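Local coordinates for mitochondrial dynamics protein MID49 (Mus musculus, PDB 4WOY) that serves as a receptor on the outer mitochondrial membrane that recruits the dynamin-related fission protein Drp1, regulates its GTPase activity and is required for mitochondrial fission, at residues 90-95 / 199-204; 98-103 / 203-208; 230-235 / 252-257. The protein carries 1 engineered substitution. All blocks are in the same frame, centred on the assembly; numbering follows the deposited sequence.

Contact 1 of 3, residues 90-95 / 199-204; sequences TVAAEP and GLASNL. Engineered in segment 90-95: Ala93 (natural residue Arg).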
ATOM      1  N   THR A  90      22.585  -6.336   1.056  1.00 37.91           N
ATOM      2  CA  THR A  90      23.084  -6.416  -0.304  1.00 37.01           C
ATOM      3  C   THR A  90      23.966  -5.197  -0.620  1.00 42.22           C
ATOM      4  O   THR A  90      24.120  -4.329   0.222  1.00 39.58           O
ATOM      5  CB  THR A  90      21.937  -6.515  -1.317  1.00 34.84           C
ATOM      6  OG1 THR A  90      21.147  -5.315  -1.268  1.00 38.82           O
ATOM      7  CG2 THR A  90      21.056  -7.673  -0.986  1.00 40.31           C
ATOM      8  N   VAL A  91      24.554  -5.155  -1.820  1.00 43.70           N
ATOM      9  CA  VAL A  91      25.406  -4.035  -2.217  1.00 41.43           C
ATOM     10  C   VAL A  91      24.625  -2.711  -2.414  1.00 39.32           C
ATOM     11  O   VAL A  91      25.155  -1.635  -2.158  1.00 41.10           O
ATOM     12  CB  VAL A  91      26.203  -4.391  -3.484  1.00 39.62           C
ATOM     13  CG1 VAL A  91      27.286  -5.415  -3.147  1.00 40.66           C
ATOM     14  CG2 VAL A  91      25.281  -4.892  -4.584  1.00 37.58           C
ATOM     15  N   ALA A  92      23.370  -2.792  -2.844  1.00 37.43           N
ATOM     16  CA  ALA A  92      22.417  -1.703  -2.615  1.00 37.61           C
ATOM     17  C   ALA A  92      22.174  -1.897  -1.152  1.00 52.03           C
ATOM     18  O   ALA A  92      21.886  -3.004  -0.737  1.00 79.37           O
ATOM     19  CB  ALA A  92      21.137  -1.855  -3.424  1.00 35.73           C
ATOM     20  N   ALA A  93      22.296  -0.877  -0.344  1.00 43.16           N
ATOM     21  CA  ALA A  93      22.198  -1.112   1.094  1.00 40.62           C
ATOM     22  C   ALA A  93      20.909  -0.506   1.528  1.00 40.09           C
ATOM     23  O   ALA A  93      20.877   0.473   2.253  1.00 41.81           O
ATOM     24  CB  ALA A  93      23.390  -0.512   1.830  1.00 20.00           C
ATOM     25  N   GLU A  94      19.837  -1.051   0.976  1.00 38.06           N
ATOM     26  CA  GLU A  94      18.540  -0.428   0.996  1.00 43.85           C
ATOM     27  C   GLU A  94      17.613  -1.175   1.924  1.00 41.52           C
ATOM     28  O   GLU A  94      17.121  -2.253   1.577  1.00 35.38           O
ATOM     29  CB  GLU A  94      17.963  -0.388  -0.440  1.00 35.83           C
ATOM     30  CG  GLU A  94      16.602   0.259  -0.537  1.00 46.26           C
ATOM     31  CD  GLU A  94      16.515   1.576   0.223  1.00 53.90           C
ATOM     32  OE1 GLU A  94      17.076   2.594  -0.256  1.00 64.93           O
ATOM     33  OE2 GLU A  94      15.910   1.590   1.315  1.00 56.26           O
ATOM     34  N   PRO A  95      17.360  -0.599   3.111  1.00 38.50           N
ATOM     35  CA  PRO A  95      16.462  -1.259   4.066  1.00 44.32           C
ATOM     36  C   PRO A  95      15.009  -1.400   3.551  1.00 36.73           C
ATOM     37  O   PRO A  95      14.313  -2.302   3.994  1.00 37.23           O
ATOM     38  CB  PRO A  95      16.552  -0.357   5.302  1.00 40.97           C
ATOM     39  CG  PRO A  95      17.015   0.971   4.770  1.00 41.76           C
ATOM     40  CD  PRO A  95      17.907   0.665   3.635  1.00 40.77           C
ATOM     41  N   GLY A 199      15.092   3.315 -10.781  1.00159.79           N
ATOM     42  CA  GLY A 199      16.466   3.696 -10.555  1.00149.43           C
ATOM     43  C   GLY A 199      16.963   2.696  -9.519  1.00138.94           C
ATOM     44  O   GLY A 199      16.161   1.932  -8.970  1.00135.26           O
ATOM     45  N   LEU A 200      18.270   2.703  -9.259  1.00146.78           N
ATOM     46  CA  LEU A 200      18.933   1.849  -8.257  1.00140.14           C
ATOM     47  C   LEU A 200      18.680   0.337  -8.472  1.00138.00           C
ATOM     48  O   LEU A 200      18.970  -0.186  -9.548  1.00137.10           O
ATOM     49  CB  LEU A 200      18.522   2.272  -6.836  1.00134.73           C
ATOM     50  CG  LEU A 200      19.441   1.866  -5.671  1.00137.13           C
ATOM     51  CD1 LEU A 200      20.876   2.322  -5.929  1.00133.43           C
ATOM     52  CD2 LEU A 200      18.930   2.374  -4.313  1.00133.60           C
ATOM     53  N   ALA A 201      18.143  -0.356  -7.466  1.00143.82           N
ATOM     54  CA  ALA A 201      18.012  -1.821  -7.499  1.00126.90           C
ATOM     55  C   ALA A 201      16.626  -2.379  -7.855  1.00105.67           C
ATOM     56  O   ALA A 201      15.872  -2.799  -6.981  1.00109.86           O
ATOM     57  CB  ALA A 201      18.430  -2.363  -6.180  1.00123.16           C
ATOM     58  N   SER A 202      16.339  -2.450  -9.149  1.00 59.67           N
ATOM     59  CA  SER A 202      15.042  -2.885  -9.649  1.00 60.78           C
ATOM     60  C   SER A 202      14.990  -4.391  -9.715  1.00 61.34           C
ATOM     61  O   SER A 202      13.917  -4.981  -9.846  1.00 68.71           O
ATOM     62  CB  SER A 202      14.739  -2.271 -11.026  1.00 72.93           C
ATOM     63  OG  SER A 202      14.021  -1.050 -10.924  1.00 80.60           O
ATOM     64  N   ASN A 203      16.141  -5.027  -9.573  1.00 43.10           N
ATOM     65  CA  ASN A 203      16.123  -6.457  -9.332  1.00 40.92           C
ATOM     66  C   ASN A 203      15.550  -6.754  -7.929  1.00 39.36           C
ATOM     67  O   ASN A 203      14.896  -7.765  -7.723  1.00 38.11           O
ATOM     68  CB  ASN A 203      17.532  -7.037  -9.493  1.00 40.46           C
ATOM     69  CG  ASN A 203      18.059  -6.898 -10.919  1.00 41.96           C
ATOM     70  OD1 ASN A 203      17.307  -7.025 -11.889  1.00 42.72           O
ATOM     71  ND2 ASN A 203      19.353  -6.601 -11.045  1.00 42.68           N
ATOM     72  N   LEU A 204      15.735  -5.838  -6.986  1.00 39.77           N
ATOM     73  CA  LEU A 204      15.210  -6.032  -5.641  1.00 43.34           C
ATOM     74  C   LEU A 204      13.686  -5.859  -5.550  1.00 43.96           C
ATOM     75  O   LEU A 204      13.081  -5.126  -6.336  1.00 40.14           O
ATOM     76  CB  LEU A 204      15.891  -5.085  -4.655  1.00 39.46           C
ATOM     77  CG  LEU A 204      17.410  -5.274  -4.566  1.00 39.80           C
ATOM     78  CD1 LEU A 204      18.014  -4.311  -3.583  1.00 41.24           C
ATOM     79  CD2 LEU A 204      17.777  -6.695  -4.195  1.00 38.10           C
TER
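The backbones of 90-95 and 199-204 run as two irregular loops that come closest at Ala92 and Ala201, whose CA atoms lie 6.6 Å apart. Both are connections of antiparallel beta-hairpins: 90-95 lies between strands 82-86 and 97-102, while the loop holding 199-204 leads from strand 191-193 to strand 205-208, and all four strands belong to the mixed sheet of the nucleotidyltransferase-like domain. Because the inner strands of the two hairpins are paired, their loops emerge side by side at the surface, and small apolar groups meet between them. Both alanines direct CB toward the opposite loop, and the two methyls, Ala92 CB and Ala201 CB, are in van der Waals contact at 3.9 Å. Beside them, CD1 of Leu204 touches Ala92 CB at 4.0 Å and also abuts OG1 of Thr90. Leu204 reaches this place because its chain is stretched beyond CB, with CD1 anti to CA (chi2 180°). The side chains of Thr90 and Leu204 pass one another in opposite directions, with OG1 and CD1 as the touching atoms. The Thr90 hydroxyl has polar company of its own, lying close to the carbonyl oxygens of Ala92 and of Gly87.

On the Leu204 side the loop is drawn together by Leu204 N bonding to Ala201 O at 3.0 Å, while Ser126 OG lies within hydrogen-bonding distance of the carbonyl oxygens of both Ser202 and Leu204, with one proton to share. Ala201 and Leu200 are nevertheless poorly ordered, as suits a surface loop. At the outer end the touch is slight: Glu94, whose OE2 is held by the backbone N of Arg96, brings OE1 to 4.5 Å from Leu200 CD2.

Contact 2 of 3, residues 98-103 / 203-208; sequences WAVRRT and NLWLQD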
ATOM      1  N   TRP A  98      14.341  -6.039  -0.527  1.00 42.29           N
ATOM      2  CA  TRP A  98      14.758  -7.402  -0.221  1.00 43.46           C
ATOM      3  C   TRP A  98      15.134  -8.130  -1.516  1.00 38.23           C
ATOM      4  O   TRP A  98      14.534  -7.867  -2.576  1.00 34.50           O
ATOM      5  CB  TRP A  98      13.636  -8.155   0.523  1.00 39.50           C
ATOM      6  CG  TRP A  98      13.575  -7.894   2.008  1.00 47.19           C
ATOM      7  CD1 TRP A  98      13.203  -6.732   2.651  1.00 49.47           C
ATOM      8  CD2 TRP A  98      13.896  -8.829   3.041  1.00 47.68           C
ATOM      9  NE1 TRP A  98      13.285  -6.893   4.013  1.00 57.35           N
ATOM     10  CE2 TRP A  98      13.702  -8.174   4.279  1.00 52.21           C
ATOM     11  CE3 TRP A  98      14.328 -10.154   3.037  1.00 50.64           C
ATOM     12  CZ2 TRP A  98      13.920  -8.801   5.491  1.00 60.35           C
ATOM     13  CZ3 TRP A  98      14.542 -10.786   4.256  1.00 66.77           C
ATOM     14  CH2 TRP A  98      14.332 -10.109   5.462  1.00 73.02           C
ATOM     15  N   ALA A  99      16.120  -9.028  -1.444  1.00 36.00           N
ATOM     16  CA  ALA A  99      16.468  -9.843  -2.615  1.00 38.12           C
ATOM     17  C   ALA A  99      15.911 -11.246  -2.438  1.00 32.89           C
ATOM     18  O   ALA A  99      15.714 -11.723  -1.323  1.00 31.47           O
ATOM     19  CB  ALA A  99      17.960  -9.891  -2.858  1.00 30.21           C
ATOM     20  N   VAL A 100      15.618 -11.876  -3.560  1.00 39.14           N
ATOM     21  CA  VAL A 100      15.119 -13.232  -3.581  1.00 32.87           C
ATOM     22  C   VAL A 100      16.187 -14.070  -4.308  1.00 37.70           C
ATOM     23  O   VAL A 100      16.381 -13.943  -5.523  1.00 39.71           O
ATOM     24  CB  VAL A 100      13.707 -13.323  -4.272  1.00 40.33           C
ATOM     25  CG1 VAL A 100      13.186 -14.732  -4.260  1.00 37.33           C
ATOM     26  CG2 VAL A 100      12.702 -12.401  -3.592  1.00 32.17           C
ATOM     27  N   ARG A 101      16.888 -14.905  -3.539  1.00 39.25           N
ATOM     28  CA  ARG A 101      18.070 -15.630  -4.002  1.00 34.43           C
ATOM     29  C   ARG A 101      17.700 -17.042  -4.431  1.00 42.94           C
ATOM     30  O   ARG A 101      17.075 -17.801  -3.690  1.00 44.27           O
ATOM     31  CB  ARG A 101      19.128 -15.689  -2.888  1.00 43.08           C
ATOM     32  CG  ARG A 101      20.482 -16.254  -3.290  1.00 44.39           C
ATOM     33  CD  ARG A 101      21.359 -16.557  -2.058  1.00 49.43           C
ATOM     34  NE  ARG A 101      22.100 -15.389  -1.587  1.00 67.81           N
ATOM     35  CZ  ARG A 101      22.417 -15.161  -0.313  1.00 81.33           C
ATOM     36  NH1 ARG A 101      22.043 -16.016   0.645  1.00 95.20           N
ATOM     37  NH2 ARG A 101      23.101 -14.067   0.011  1.00 82.23           N
ATOM     38  N   ARG A 102      18.094 -17.390  -5.635  1.00 32.55           N
ATOM     39  CA  ARG A 102      17.922 -18.729  -6.127  1.00 38.65           C
ATOM     40  C   ARG A 102      18.944 -19.595  -5.400  1.00 43.84           C
ATOM     41  O   ARG A 102      20.065 -19.165  -5.145  1.00 45.26           O
ATOM     42  CB  ARG A 102      18.073 -18.774  -7.642  1.00 33.29           C
ATOM     43  CG  ARG A 102      17.984 -20.163  -8.227  1.00 38.30           C
ATOM     44  CD  ARG A 102      16.657 -20.872  -7.963  1.00 34.89           C
ATOM     45  NE  ARG A 102      16.435 -21.837  -9.039  1.00 38.53           N
ATOM     46  CZ  ARG A 102      16.978 -23.053  -9.086  1.00 39.00           C
ATOM     47  NH1 ARG A 102      17.762 -23.479  -8.106  1.00 39.19           N
ATOM     48  NH2 ARG A 102      16.739 -23.850 -10.121  1.00 39.14           N
ATOM     49  N   THR A 103      18.509 -20.787  -5.006  1.00 45.05           N
ATOM     50  CA  THR A 103      19.269 -21.700  -4.147  1.00 43.42           C
ATOM     51  C   THR A 103      19.471 -23.061  -4.827  1.00 41.07           C
ATOM     52  O   THR A 103      18.776 -23.369  -5.785  1.00 40.61           O
ATOM     53  CB  THR A 103      18.494 -21.927  -2.807  1.00 55.01           C
ATOM     54  OG1 THR A 103      18.299 -20.687  -2.115  1.00 74.05           O
ATOM     55  CG2 THR A 103      19.244 -22.737  -1.968  1.00 60.19           C
ATOM     56  N   ASN A 203      16.141  -5.027  -9.573  1.00 43.10           N
ATOM     57  CA  ASN A 203      16.123  -6.457  -9.332  1.00 40.92           C
ATOM     58  C   ASN A 203      15.550  -6.754  -7.929  1.00 39.36           C
ATOM     59  O   ASN A 203      14.896  -7.765  -7.723  1.00 38.11           O
ATOM     60  CB  ASN A 203      17.532  -7.037  -9.493  1.00 40.46           C
ATOM     61  CG  ASN A 203      18.059  -6.898 -10.919  1.00 41.96           C
ATOM     62  OD1 ASN A 203      17.307  -7.025 -11.889  1.00 42.72           O
ATOM     63  ND2 ASN A 203      19.353  -6.601 -11.045  1.00 42.68           N
ATOM     64  N   LEU A 204      15.735  -5.838  -6.986  1.00 39.77           N
ATOM     65  CA  LEU A 204      15.210  -6.032  -5.641  1.00 43.34           C
ATOM     66  C   LEU A 204      13.686  -5.859  -5.550  1.00 43.96           C
ATOM     67  O   LEU A 204      13.081  -5.126  -6.336  1.00 40.14           O
ATOM     68  CB  LEU A 204      15.891  -5.085  -4.655  1.00 39.46           C
ATOM     69  CG  LEU A 204      17.410  -5.274  -4.566  1.00 39.80           C
ATOM     70  CD1 LEU A 204      18.014  -4.311  -3.583  1.00 41.24           C
ATOM     71  CD2 LEU A 204      17.777  -6.695  -4.195  1.00 38.10           C
ATOM     72  N   TRP A 205      13.097  -6.557  -4.584  1.00 38.62           N
ATOM     73  CA  TRP A 205      11.674  -6.483  -4.256  1.00 37.77           C
ATOM     74  C   TRP A 205      11.436  -5.410  -3.196  1.00 42.88           C
ATOM     75  O   TRP A 205      12.346  -5.079  -2.439  1.00 42.16           O
ATOM     76  CB  TRP A 205      11.179  -7.846  -3.752  1.00 36.68           C
ATOM     77  CG  TRP A 205      11.243  -8.850  -4.828  1.00 36.48           C
ATOM     78  CD1 TRP A 205      12.364  -9.311  -5.459  1.00 36.08           C
ATOM     79  CD2 TRP A 205      10.136  -9.487  -5.460  1.00 37.00           C
ATOM     80  NE1 TRP A 205      12.020 -10.197  -6.447  1.00 36.25           N
ATOM     81  CE2 TRP A 205      10.663 -10.328  -6.466  1.00 36.94           C
ATOM     82  CE3 TRP A 205       8.752  -9.435  -5.268  1.00 37.78           C
ATOM     83  CZ2 TRP A 205       9.853 -11.107  -7.270  1.00 37.77           C
ATOM     84  CZ3 TRP A 205       7.955 -10.203  -6.066  1.00 38.66           C
ATOM     85  CH2 TRP A 205       8.503 -11.036  -7.059  1.00 38.73           C
ATOM     86  N   LEU A 206      10.227  -4.860  -3.143  1.00 38.97           N
ATOM     87  CA  LEU A 206       9.926  -3.846  -2.154  1.00 39.66           C
ATOM     88  C   LEU A 206       9.192  -4.483  -0.948  1.00 38.90           C
ATOM     89  O   LEU A 206       8.253  -5.276  -1.095  1.00 38.57           O
ATOM     90  CB  LEU A 206       9.089  -2.750  -2.795  1.00 41.21           C
ATOM     91  CG  LEU A 206       8.776  -1.512  -1.978  1.00 42.27           C
ATOM     92  CD1 LEU A 206      10.035  -0.659  -1.919  1.00 43.32           C
ATOM     93  CD2 LEU A 206       7.654  -0.766  -2.615  1.00 43.68           C
ATOM     94  N   GLN A 207       9.626  -4.152   0.253  1.00 39.00           N
ATOM     95  CA  GLN A 207       8.956  -4.683   1.425  1.00 38.68           C
ATOM     96  C   GLN A 207       7.601  -4.022   1.579  1.00 44.99           C
ATOM     97  O   GLN A 207       7.474  -2.801   1.505  1.00 40.42           O
ATOM     98  CB  GLN A 207       9.768  -4.452   2.691  1.00 43.98           C
ATOM     99  CG  GLN A 207       9.073  -4.966   3.933  1.00 39.10           C
ATOM    100  CD  GLN A 207       9.838  -4.653   5.203  1.00 40.07           C
ATOM    101  OE1 GLN A 207      10.141  -3.489   5.496  1.00 45.23           O
ATOM    102  NE2 GLN A 207      10.181  -5.694   5.953  1.00 40.04           N
ATOM    103  N   ASP A 208       6.597  -4.842   1.835  1.00 49.48           N
ATOM    104  CA  ASP A 208       5.269  -4.341   2.087  1.00 39.91           C
ATOM    105  C   ASP A 208       4.828  -4.719   3.495  1.00 40.05           C
ATOM    106  O   ASP A 208       4.562  -5.884   3.769  1.00 39.78           O
ATOM    107  CB  ASP A 208       4.296  -4.903   1.065  1.00 44.88           C
ATOM    108  CG  ASP A 208       2.855  -4.528   1.380  1.00 46.98           C
ATOM    109  OD1 ASP A 208       2.643  -3.375   1.806  1.00 49.70           O
ATOM    110  OD2 ASP A 208       1.957  -5.389   1.227  1.00 46.48           O
TER
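Leu204, the last loop residue before strand 205-208, meets Ala99 where two hairpins of the mixed sheet are joined: strand 97-102 pairs antiparallel with 205-208 in the nucleotidyltransferase-like domain. Its CD2 branch presses on Ala99 CB at 3.5 Å, just before the pairing begins, on the side of the connecting loops.

Trp205 follows and carries the bridge. It forms an antiparallel hydrogen-bonded pair with Trp98: Trp205 N donates to Trp98 O over 2.8 Å, and Trp98 N answers to Trp205 O at 2.9 Å. The strand directions differ by 119°, well short of antiparallel, and the chains splay apart beyond this single bridge. From there on, the contact between the two segments passes to side chains. Val100 CG2 lies over one face of the Trp205 indole, 3.8 Å from the centroid of the five-membered ring in a CH-pi contact, shifted toward the rim so that CD1 is the nearest ring atom. Trp98 O comes to the same indole at its edge, near the ring plane. The same five-membered ring is also held at its N-H: Trp205 NE1 bonds to Leu124 O of the neighbouring short strand, a segment whose backbone also bonds to Val100.

Gln207 comes last among the touching residues. Its CG lies anti to the backbone N (chi1 178°) and the chain runs on extended; the amide crosses the Trp98 indole at a slant, with the two planes 37° apart. The amide oxygen OE1 is bonded to Asn297. Its NE2 lies 3.9 Å from Trp98 NE1, and Gln207 CB rests 4.1 Å from Trp98 CD1.

Contact 3 of 3, residues 230-235 / 252-257; sequences RLLLLL and HLTQVV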
ATOM      1  N   ARG A 230      -9.748   4.691  12.709  1.00 41.15           N
ATOM      2  CA  ARG A 230     -10.564   5.826  12.340  1.00 40.34           C
ATOM      3  C   ARG A 230      -9.687   7.094  12.225  1.00 39.58           C
ATOM      4  O   ARG A 230      -9.860   7.901  11.303  1.00 44.68           O
ATOM      5  CB  ARG A 230     -11.687   5.980  13.365  1.00 45.63           C
ATOM      6  CG  ARG A 230     -12.550   7.176  13.179  1.00 44.64           C
ATOM      7  CD  ARG A 230     -13.955   6.901  13.695  1.00 46.39           C
ATOM      8  NE  ARG A 230     -14.619   8.156  14.004  1.00 52.57           N
ATOM      9  CZ  ARG A 230     -15.507   8.300  14.970  1.00 52.44           C
ATOM     10  NH1 ARG A 230     -15.846   7.252  15.713  1.00 53.72           N
ATOM     11  NH2 ARG A 230     -16.048   9.492  15.185  1.00 49.18           N
ATOM     12  N   LEU A 231      -8.738   7.248  13.149  1.00 42.22           N
ATOM     13  CA  LEU A 231      -7.810   8.377  13.130  1.00 43.95           C
ATOM     14  C   LEU A 231      -6.879   8.333  11.917  1.00 37.79           C
ATOM     15  O   LEU A 231      -6.529   9.369  11.349  1.00 41.95           O
ATOM     16  CB  LEU A 231      -6.981   8.431  14.425  1.00 45.68           C
ATOM     17  CG  LEU A 231      -5.877   9.505  14.399  1.00 42.71           C
ATOM     18  CD1 LEU A 231      -6.479  10.892  14.341  1.00 38.12           C
ATOM     19  CD2 LEU A 231      -4.916   9.399  15.581  1.00 45.08           C
ATOM     20  N   LEU A 232      -6.450   7.138  11.535  1.00 34.71           N
ATOM     21  CA  LEU A 232      -5.574   7.041  10.375  1.00 46.18           C
ATOM     22  C   LEU A 232      -6.320   7.559   9.124  1.00 45.48           C
ATOM     23  O   LEU A 232      -5.742   8.283   8.304  1.00 38.46           O
ATOM     24  CB  LEU A 232      -5.057   5.601  10.183  1.00 36.28           C
ATOM     25  CG  LEU A 232      -4.343   5.271   8.872  1.00 38.74           C
ATOM     26  CD1 LEU A 232      -3.097   6.145   8.655  1.00 37.01           C
ATOM     27  CD2 LEU A 232      -3.989   3.798   8.872  1.00 33.02           C
ATOM     28  N   LEU A 233      -7.603   7.219   9.007  1.00 52.01           N
ATOM     29  CA  LEU A 233      -8.409   7.657   7.857  1.00 49.99           C
ATOM     30  C   LEU A 233      -8.602   9.174   7.833  1.00 38.31           C
ATOM     31  O   LEU A 233      -8.546   9.789   6.774  1.00 45.08           O
ATOM     32  CB  LEU A 233      -9.760   6.953   7.851  1.00 38.87           C
ATOM     33  CG  LEU A 233      -9.618   5.546   7.287  1.00 45.24           C
ATOM     34  CD1 LEU A 233     -10.866   4.699   7.571  1.00 46.71           C
ATOM     35  CD2 LEU A 233      -9.322   5.606   5.801  1.00 43.73           C
ATOM     36  N   LEU A 234      -8.796   9.762   9.010  1.00 35.10           N
ATOM     37  CA  LEU A 234      -8.838  11.218   9.160  1.00 45.33           C
ATOM     38  C   LEU A 234      -7.560  11.893   8.677  1.00 46.78           C
ATOM     39  O   LEU A 234      -7.596  12.854   7.892  1.00 48.79           O
ATOM     40  CB  LEU A 234      -9.050  11.603  10.617  1.00 44.19           C
ATOM     41  CG  LEU A 234     -10.498  11.774  11.001  1.00 58.79           C
ATOM     42  CD1 LEU A 234     -10.562  11.934  12.490  1.00 64.94           C
ATOM     43  CD2 LEU A 234     -11.067  12.982  10.263  1.00 59.60           C
ATOM     44  N   LEU A 235      -6.433  11.406   9.179  1.00 38.86           N
ATOM     45  CA  LEU A 235      -5.163  12.023   8.860  1.00 40.09           C
ATOM     46  C   LEU A 235      -4.947  11.978   7.376  1.00 36.07           C
ATOM     47  O   LEU A 235      -4.460  12.940   6.786  1.00 39.70           O
ATOM     48  CB  LEU A 235      -4.000  11.336   9.582  1.00 38.89           C
ATOM     49  CG  LEU A 235      -3.994  11.518  11.085  1.00 36.29           C
ATOM     50  CD1 LEU A 235      -3.054  10.505  11.745  1.00 36.13           C
ATOM     51  CD2 LEU A 235      -3.619  12.941  11.418  1.00 34.13           C
ATOM     52  N   HIS A 252       3.087   6.717   5.774  1.00 52.97           N
ATOM     53  CA  HIS A 252       3.647   7.703   6.694  1.00 38.19           C
ATOM     54  C   HIS A 252       2.814   7.847   7.944  1.00 42.04           C
ATOM     55  O   HIS A 252       3.344   7.817   9.079  1.00 37.68           O
ATOM     56  CB  HIS A 252       3.733   9.064   6.035  1.00 40.33           C
ATOM     57  CG  HIS A 252       4.607   9.094   4.833  1.00 37.78           C
ATOM     58  ND1 HIS A 252       4.152   8.737   3.581  1.00 45.02           N
ATOM     59  CD2 HIS A 252       5.909   9.434   4.683  1.00 37.81           C
ATOM     60  CE1 HIS A 252       5.144   8.847   2.712  1.00 50.11           C
ATOM     61  NE2 HIS A 252       6.219   9.264   3.354  1.00 46.27           N
ATOM     62  N   LEU A 253       1.514   8.054   7.726  1.00 38.50           N
ATOM     63  CA  LEU A 253       0.601   8.382   8.810  1.00 42.01           C
ATOM     64  C   LEU A 253       0.303   7.128   9.634  1.00 46.78           C
ATOM     65  O   LEU A 253      -0.038   7.212  10.818  1.00 49.04           O
ATOM     66  CB  LEU A 253      -0.681   9.028   8.246  1.00 42.91           C
ATOM     67  CG  LEU A 253      -0.413  10.306   7.430  1.00 42.82           C
ATOM     68  CD1 LEU A 253      -1.557  10.629   6.472  1.00 33.80           C
ATOM     69  CD2 LEU A 253      -0.134  11.492   8.358  1.00 35.76           C
ATOM     70  N   THR A 254       0.452   5.962   9.014  1.00 46.05           N
ATOM     71  CA  THR A 254       0.357   4.704   9.745  1.00 43.68           C
ATOM     72  C   THR A 254       1.364   4.671  10.885  1.00 49.18           C
ATOM     73  O   THR A 254       1.072   4.243  12.010  1.00 51.69           O
ATOM     74  CB  THR A 254       0.613   3.516   8.815  1.00 47.33           C
ATOM     75  OG1 THR A 254      -0.461   3.419   7.870  1.00 47.14           O
ATOM     76  CG2 THR A 254       0.776   2.191   9.609  1.00 47.27           C
ATOM     77  N   GLN A 255       2.565   5.135  10.571  1.00 51.60           N
ATOM     78  CA  GLN A 255       3.659   5.146  11.528  1.00 54.63           C
ATOM     79  C   GLN A 255       3.301   6.025  12.720  1.00 52.35           C
ATOM     80  O   GLN A 255       3.616   5.707  13.871  1.00 45.60           O
ATOM     81  CB  GLN A 255       4.938   5.642  10.845  1.00 51.52           C
ATOM     82  CG  GLN A 255       5.792   4.573  10.185  1.00 50.93           C
ATOM     83  CD  GLN A 255       5.050   3.312   9.807  1.00 51.22           C
ATOM     84  OE1 GLN A 255       4.937   2.393  10.605  1.00 53.49           O
ATOM     85  NE2 GLN A 255       4.583   3.244   8.574  1.00 50.16           N
ATOM     86  N   VAL A 256       2.640   7.142  12.415  1.00 50.96           N
ATOM     87  CA  VAL A 256       2.201   8.081  13.436  1.00 46.21           C
ATOM     88  C   VAL A 256       1.204   7.423  14.347  1.00 42.57           C
ATOM     89  O   VAL A 256       1.310   7.547  15.555  1.00 37.17           O
ATOM     90  CB  VAL A 256       1.550   9.330  12.853  1.00 46.12           C
ATOM     91  CG1 VAL A 256       1.091  10.218  13.994  1.00 49.87           C
ATOM     92  CG2 VAL A 256       2.535  10.084  11.949  1.00 42.84           C
ATOM     93  N   VAL A 257       0.218   6.742  13.769  1.00 40.08           N
ATOM     94  CA  VAL A 257      -0.832   6.117  14.573  1.00 47.54           C
ATOM     95  C   VAL A 257      -0.331   4.876  15.322  1.00 53.66           C
ATOM     96  O   VAL A 257      -0.778   4.596  16.431  1.00 57.05           O
ATOM     97  CB  VAL A 257      -2.056   5.765  13.712  1.00 50.40           C
ATOM     98  CG1 VAL A 257      -3.113   4.985  14.550  1.00 42.75           C
ATOM     99  CG2 VAL A 257      -2.650   7.050  13.141  1.00 42.54           C
TER
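The flat groups that Leu232 and Leu253 meet across this contact are peptide units, one on each helix. CD1 of Leu232 stands over a face of the peptide joining Leu253 to Thr254, 3.6 Å from Thr254 N, and at the edge of that unit Leu253 O takes the helical bond from Val257 N. In return, CD1 of Leu253 sits over a face of the Leu235 carbonyl group, 3.7 Å from Leu235 O. Each helix thus sets a leucine methyl on the backbone of the other, in a buried, antiparallel-leaning pair within the helical part of the chain, where helix 250-261 falls in the range matched to the Mab-21 HhH/H2TH-like domain. In Leu232, chi1 of 169° sets CG anti to the backbone N, and chi2 of 59° then places CD1 over the peptide; CD2 lies 3.7 Å from Thr254 OG1, a hydroxyl bonded within its own helix to Trp250 O. Val257 fills the other end through CG2 alone, which touches Leu235 CD1 at 3.7 Å and also reaches Leu231 CD2 and the base of Leu232. The short axes pass 9.5 Å apart at 140°. Around the pair, Leu217 of helix 210-224 covers Leu232 and Val257, Leu283 of helix 272-288 backs Leu253, and Leu234 packs on Leu6 and Phe9 of helix 2-14.

Contacts 1 and 2 form one continuous patch: their centres are 9 Å apart, they share Asn203 and Leu204, and Thr90 CG2 touches Ala99 CB. Together they join two hairpins of the mixed sheet, contact 2 through the strands and contact 1 through the connecting loops at the surface. Contact 3 comes later in the chain, after both have closed, and belongs to a helical part about 28 Å away between centres, across the middle of the molecule from contact 2. Helix 210-224, which follows strand 205-208 almost at once, packs on contact 3, connecting the sheet to the helical part of this probably cytoplasmic portion of the protein.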